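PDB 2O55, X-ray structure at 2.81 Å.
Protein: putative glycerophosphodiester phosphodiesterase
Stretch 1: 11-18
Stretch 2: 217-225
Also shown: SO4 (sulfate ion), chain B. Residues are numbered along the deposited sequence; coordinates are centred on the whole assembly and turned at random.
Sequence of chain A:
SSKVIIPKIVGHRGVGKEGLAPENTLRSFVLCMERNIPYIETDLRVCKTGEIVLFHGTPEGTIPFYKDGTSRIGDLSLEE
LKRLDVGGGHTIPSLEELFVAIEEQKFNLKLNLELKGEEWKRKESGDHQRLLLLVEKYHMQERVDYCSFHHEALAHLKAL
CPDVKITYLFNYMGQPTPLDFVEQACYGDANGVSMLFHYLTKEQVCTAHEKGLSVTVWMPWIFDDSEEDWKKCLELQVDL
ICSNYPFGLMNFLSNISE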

# COMPACT_ATOMS: atom_id res chain seq x y z
N GLY A 11 7.26 -1.04 -3.83
CA GLY A 11 7.00 -0.06 -4.88
C GLY A 11 5.77 0.79 -4.61
O GLY A 11 4.64 0.30 -4.76
N HIS A 12 5.98 2.04 -4.21
CA HIS A 12 4.89 2.94 -3.85
C HIS A 12 4.03 3.27 -5.07
O HIS A 12 4.50 3.89 -6.02
N ARG A 13 2.78 2.83 -5.02
CA ARG A 13 1.83 2.95 -6.13
C ARG A 13 2.38 2.38 -7.43
O ARG A 13 2.01 2.81 -8.52
N GLY A 14 3.27 1.39 -7.30
CA GLY A 14 3.99 0.80 -8.42
C GLY A 14 5.42 1.32 -8.51
O GLY A 14 6.18 1.27 -7.54
N VAL A 15 5.78 1.82 -9.68
CA VAL A 15 7.13 2.33 -9.91
C VAL A 15 7.27 3.68 -9.23
O VAL A 15 8.24 4.39 -9.44
N GLY A 16 6.27 4.04 -8.44
CA GLY A 16 6.34 5.27 -7.66
C GLY A 16 6.55 6.48 -8.54
O GLY A 16 5.94 6.59 -9.61
N LYS A 17 7.44 7.37 -8.09
CA LYS A 17 7.70 8.65 -8.78
C LYS A 17 8.77 8.55 -9.87
O LYS A 17 9.24 9.57 -10.37
N GLU A 18 9.16 7.33 -10.25
CA GLU A 18 10.09 7.17 -11.37
C GLU A 18 9.37 7.65 -12.65
O GLU A 18 8.12 7.75 -12.69
N VAL A 217 9.20 1.61 6.56
CA VAL A 217 9.25 3.05 6.35
C VAL A 217 8.35 3.45 5.19
O VAL A 217 8.36 2.82 4.10
N TRP A 218 7.59 4.50 5.43
CA TRP A 218 6.64 5.00 4.45
C TRP A 218 7.13 6.36 3.96
O TRP A 218 7.37 7.27 4.77
N MSE A 219 7.30 6.50 2.64
CA MSE A 219 7.60 7.82 2.06
C MSE A 219 6.33 8.44 1.48
O MSE A 219 5.76 7.90 0.55
N PRO A 220 5.87 9.58 2.05
CA PRO A 220 4.69 10.20 1.45
C PRO A 220 4.97 10.51 -0.01
O PRO A 220 6.12 10.64 -0.42
N TRP A 221 3.92 10.64 -0.80
CA TRP A 221 4.13 10.99 -2.18
C TRP A 221 4.86 12.34 -2.27
O TRP A 221 5.76 12.52 -3.11
N ILE A 222 4.51 13.28 -1.39
CA ILE A 222 5.14 14.62 -1.38
C ILE A 222 6.68 14.58 -1.37
O ILE A 222 7.32 15.52 -1.82
N PHE A 223 7.26 13.49 -0.89
CA PHE A 223 8.65 13.45 -0.49
C PHE A 223 9.47 12.66 -1.47
O PHE A 223 9.19 11.49 -1.69
N ASP A 224 10.49 13.28 -2.07
CA ASP A 224 11.35 12.56 -3.00
C ASP A 224 12.51 11.92 -2.25
O ASP A 224 13.53 12.56 -2.01
N ASP A 225 12.35 10.66 -1.88
CA ASP A 225 13.41 9.97 -1.14
C ASP A 225 14.64 9.70 -2.00
O ASP A 225 14.52 9.28 -3.15

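Trp-221 is the centre of this contact, with more of its surface covered by the other stretch than any other residue. Its CA-to-CB bond points sideways, and chi1 in t with chi2 near -106° sets the indole between two cationic side chains. On one face the guanidinium of Arg-13 lies flat, planes 10° apart, with NH1 3.3 Å from CD2 of Trp-221; a planar cation suits a flat aromatic surface. Arg-13, its CA-to-CB bond pointing toward the second stretch, reaches it through an m, t, t chain. On the opposite face Lys-17 lays its aliphatic stem, CG of Lys-17 lying 3.6 Å from CZ2 of Trp-221. Lys-17 starts sideways (chi1 m, chi2 t, chi3 off-rotamer at 99°, chi4 t), but its end comes nearer.

A long methylene chain lets lysine lie on the indole and still carry its ammonium to two acceptors. NZ of Lys-17 donates to the backbone O of Trp-221 at 2.8 Å and forms a salt bridge with OD1 of Asp-224, also at 2.8 Å, although the hydrogen bond within that bridge is weak. Asp-224 (chi1 m) supplies the opposite charge; its CB points sideways, but its carboxylate comes nearer to the lysine; OD1 is also hydrogen-bonded elsewhere in the structure.

His-12, in t, points toward the second stretch. Its flat imidazole offers one face to the edge of Trp-221, with planes at 81°, while Trp-218 approaches obliquely, CZ2 lying 3.6 Å from NE2 of His-12. ND1 of His-12 sits 3.1 Å from O of Met-219, and has a hydrogen-bonding partner elsewhere in the structure.

A sulfate, probably from the crystallisation liquor, joins the two stretches. NH2 of Arg-13 donates to sulfate O3 at 2.9 Å, and NH1 of Arg-13 is satisfied elsewhere. Trp-218, also in t, has an indole that combines a broad surface with one N-H donor: NE1 donates to sulfate O1 at 2.9 Å, nearly straight at 173°. The backbone N of Trp-221 adds a weak bond to sulfate O3 at 3.5 Å.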

# COMPACT_ATOMS: atom_id res chain seq x y z
CB HIS A 12 5.42 4.22 -3.18
CG HIS A 12 4.38 4.94 -2.36
ND1 HIS A 12 4.65 6.09 -1.64
CD2 HIS A 12 3.07 4.67 -2.14
CE1 HIS A 12 3.55 6.49 -1.02
NE2 HIS A 12 2.58 5.65 -1.31
CB ARG A 13 1.36 4.40 -6.28
CG ARG A 13 0.70 4.93 -5.03
CD ARG A 13 0.19 6.31 -5.26
NE ARG A 13 0.14 7.06 -4.01
CZ ARG A 13 0.06 8.38 -3.93
NH1 ARG A 13 0.02 9.09 -5.04
NH2 ARG A 13 0.02 9.00 -2.75
CB VAL A 15 7.42 2.51 -11.39
CG1 VAL A 15 7.29 1.20 -12.12
CG2 VAL A 15 6.49 3.58 -11.99
CB LYS A 17 8.05 9.77 -7.77
CG LYS A 17 6.82 10.42 -7.15
CD LYS A 17 7.16 11.34 -6.01
CE LYS A 17 7.18 12.77 -6.44
NZ LYS A 17 7.28 13.64 -5.24
CB GLU A 18 10.59 5.72 -11.52
CG GLU A 18 11.18 5.09 -10.24
CD GLU A 18 12.67 5.39 -9.97
OE1 GLU A 18 13.27 6.33 -10.54
OE2 GLU A 18 13.24 4.67 -9.14
CB VAL A 217 10.66 3.54 6.04
CG1 VAL A 217 10.66 5.04 5.89
CG2 VAL A 217 11.60 3.13 7.15
CB TRP A 218 5.26 5.08 5.11
CG TRP A 218 4.17 5.58 4.22
CD1 TRP A 218 3.90 6.89 3.90
CD2 TRP A 218 3.19 4.79 3.54
NE1 TRP A 218 2.81 6.96 3.07
CE2 TRP A 218 2.35 5.69 2.84
CE3 TRP A 218 2.92 3.41 3.47
CZ2 TRP A 218 1.27 5.25 2.06
CZ3 TRP A 218 1.83 2.98 2.70
CH2 TRP A 218 1.03 3.89 2.01
CB MSE A 219 8.69 7.73 0.98
CG MSE A 219 9.93 6.94 1.37
SE MSE A 219 10.98 7.74 2.79
CE MSE A 219 12.52 6.63 2.64
CB PRO A 220 4.54 11.50 2.22
CG PRO A 220 5.27 11.31 3.49
CD PRO A 220 6.39 10.36 3.19
CB TRP A 221 2.78 11.03 -2.88
CG TRP A 221 2.88 10.94 -4.36
CD1 TRP A 221 2.70 11.96 -5.25
CD2 TRP A 221 3.20 9.78 -5.12
NE1 TRP A 221 2.87 11.50 -6.53
CE2 TRP A 221 3.18 10.16 -6.49
CE3 TRP A 221 3.50 8.45 -4.80
CZ2 TRP A 221 3.45 9.25 -7.53
CZ3 TRP A 221 3.77 7.54 -5.84
CH2 TRP A 221 3.74 7.95 -7.18
CB ILE A 222 4.59 15.55 -0.20
CG1 ILE A 222 4.96 17.03 -0.44
CG2 ILE A 222 5.05 15.07 1.19
CD1 ILE A 222 4.35 18.04 0.57
CB PHE A 223 8.74 12.79 0.89
CG PHE A 223 10.14 12.70 1.45
CD1 PHE A 223 10.78 13.83 1.94
CD2 PHE A 223 10.79 11.46 1.51
CE1 PHE A 223 12.06 13.74 2.46
CE2 PHE A 223 12.06 11.36 2.03
CZ PHE A 223 12.71 12.49 2.50
CB ASP A 224 11.89 13.49 -4.10
CG ASP A 224 10.81 13.91 -5.11
OD1 ASP A 224 10.02 13.05 -5.57
OD2 ASP A 224 10.79 15.12 -5.46
CB ASP A 225 12.91 8.70 -0.43
CG ASP A 225 12.23 7.73 -1.36
OD1 ASP A 225 11.42 8.17 -2.22
OD2 ASP A 225 12.49 6.51 -1.24
S SO4 B . 0.65 9.09 0.72
O1 SO4 B . 1.52 9.26 1.87
O2 SO4 B . 0.39 10.41 0.20
O3 SO4 B . 1.35 8.36 -0.31
O4 SO4 B . -0.58 8.36 1.05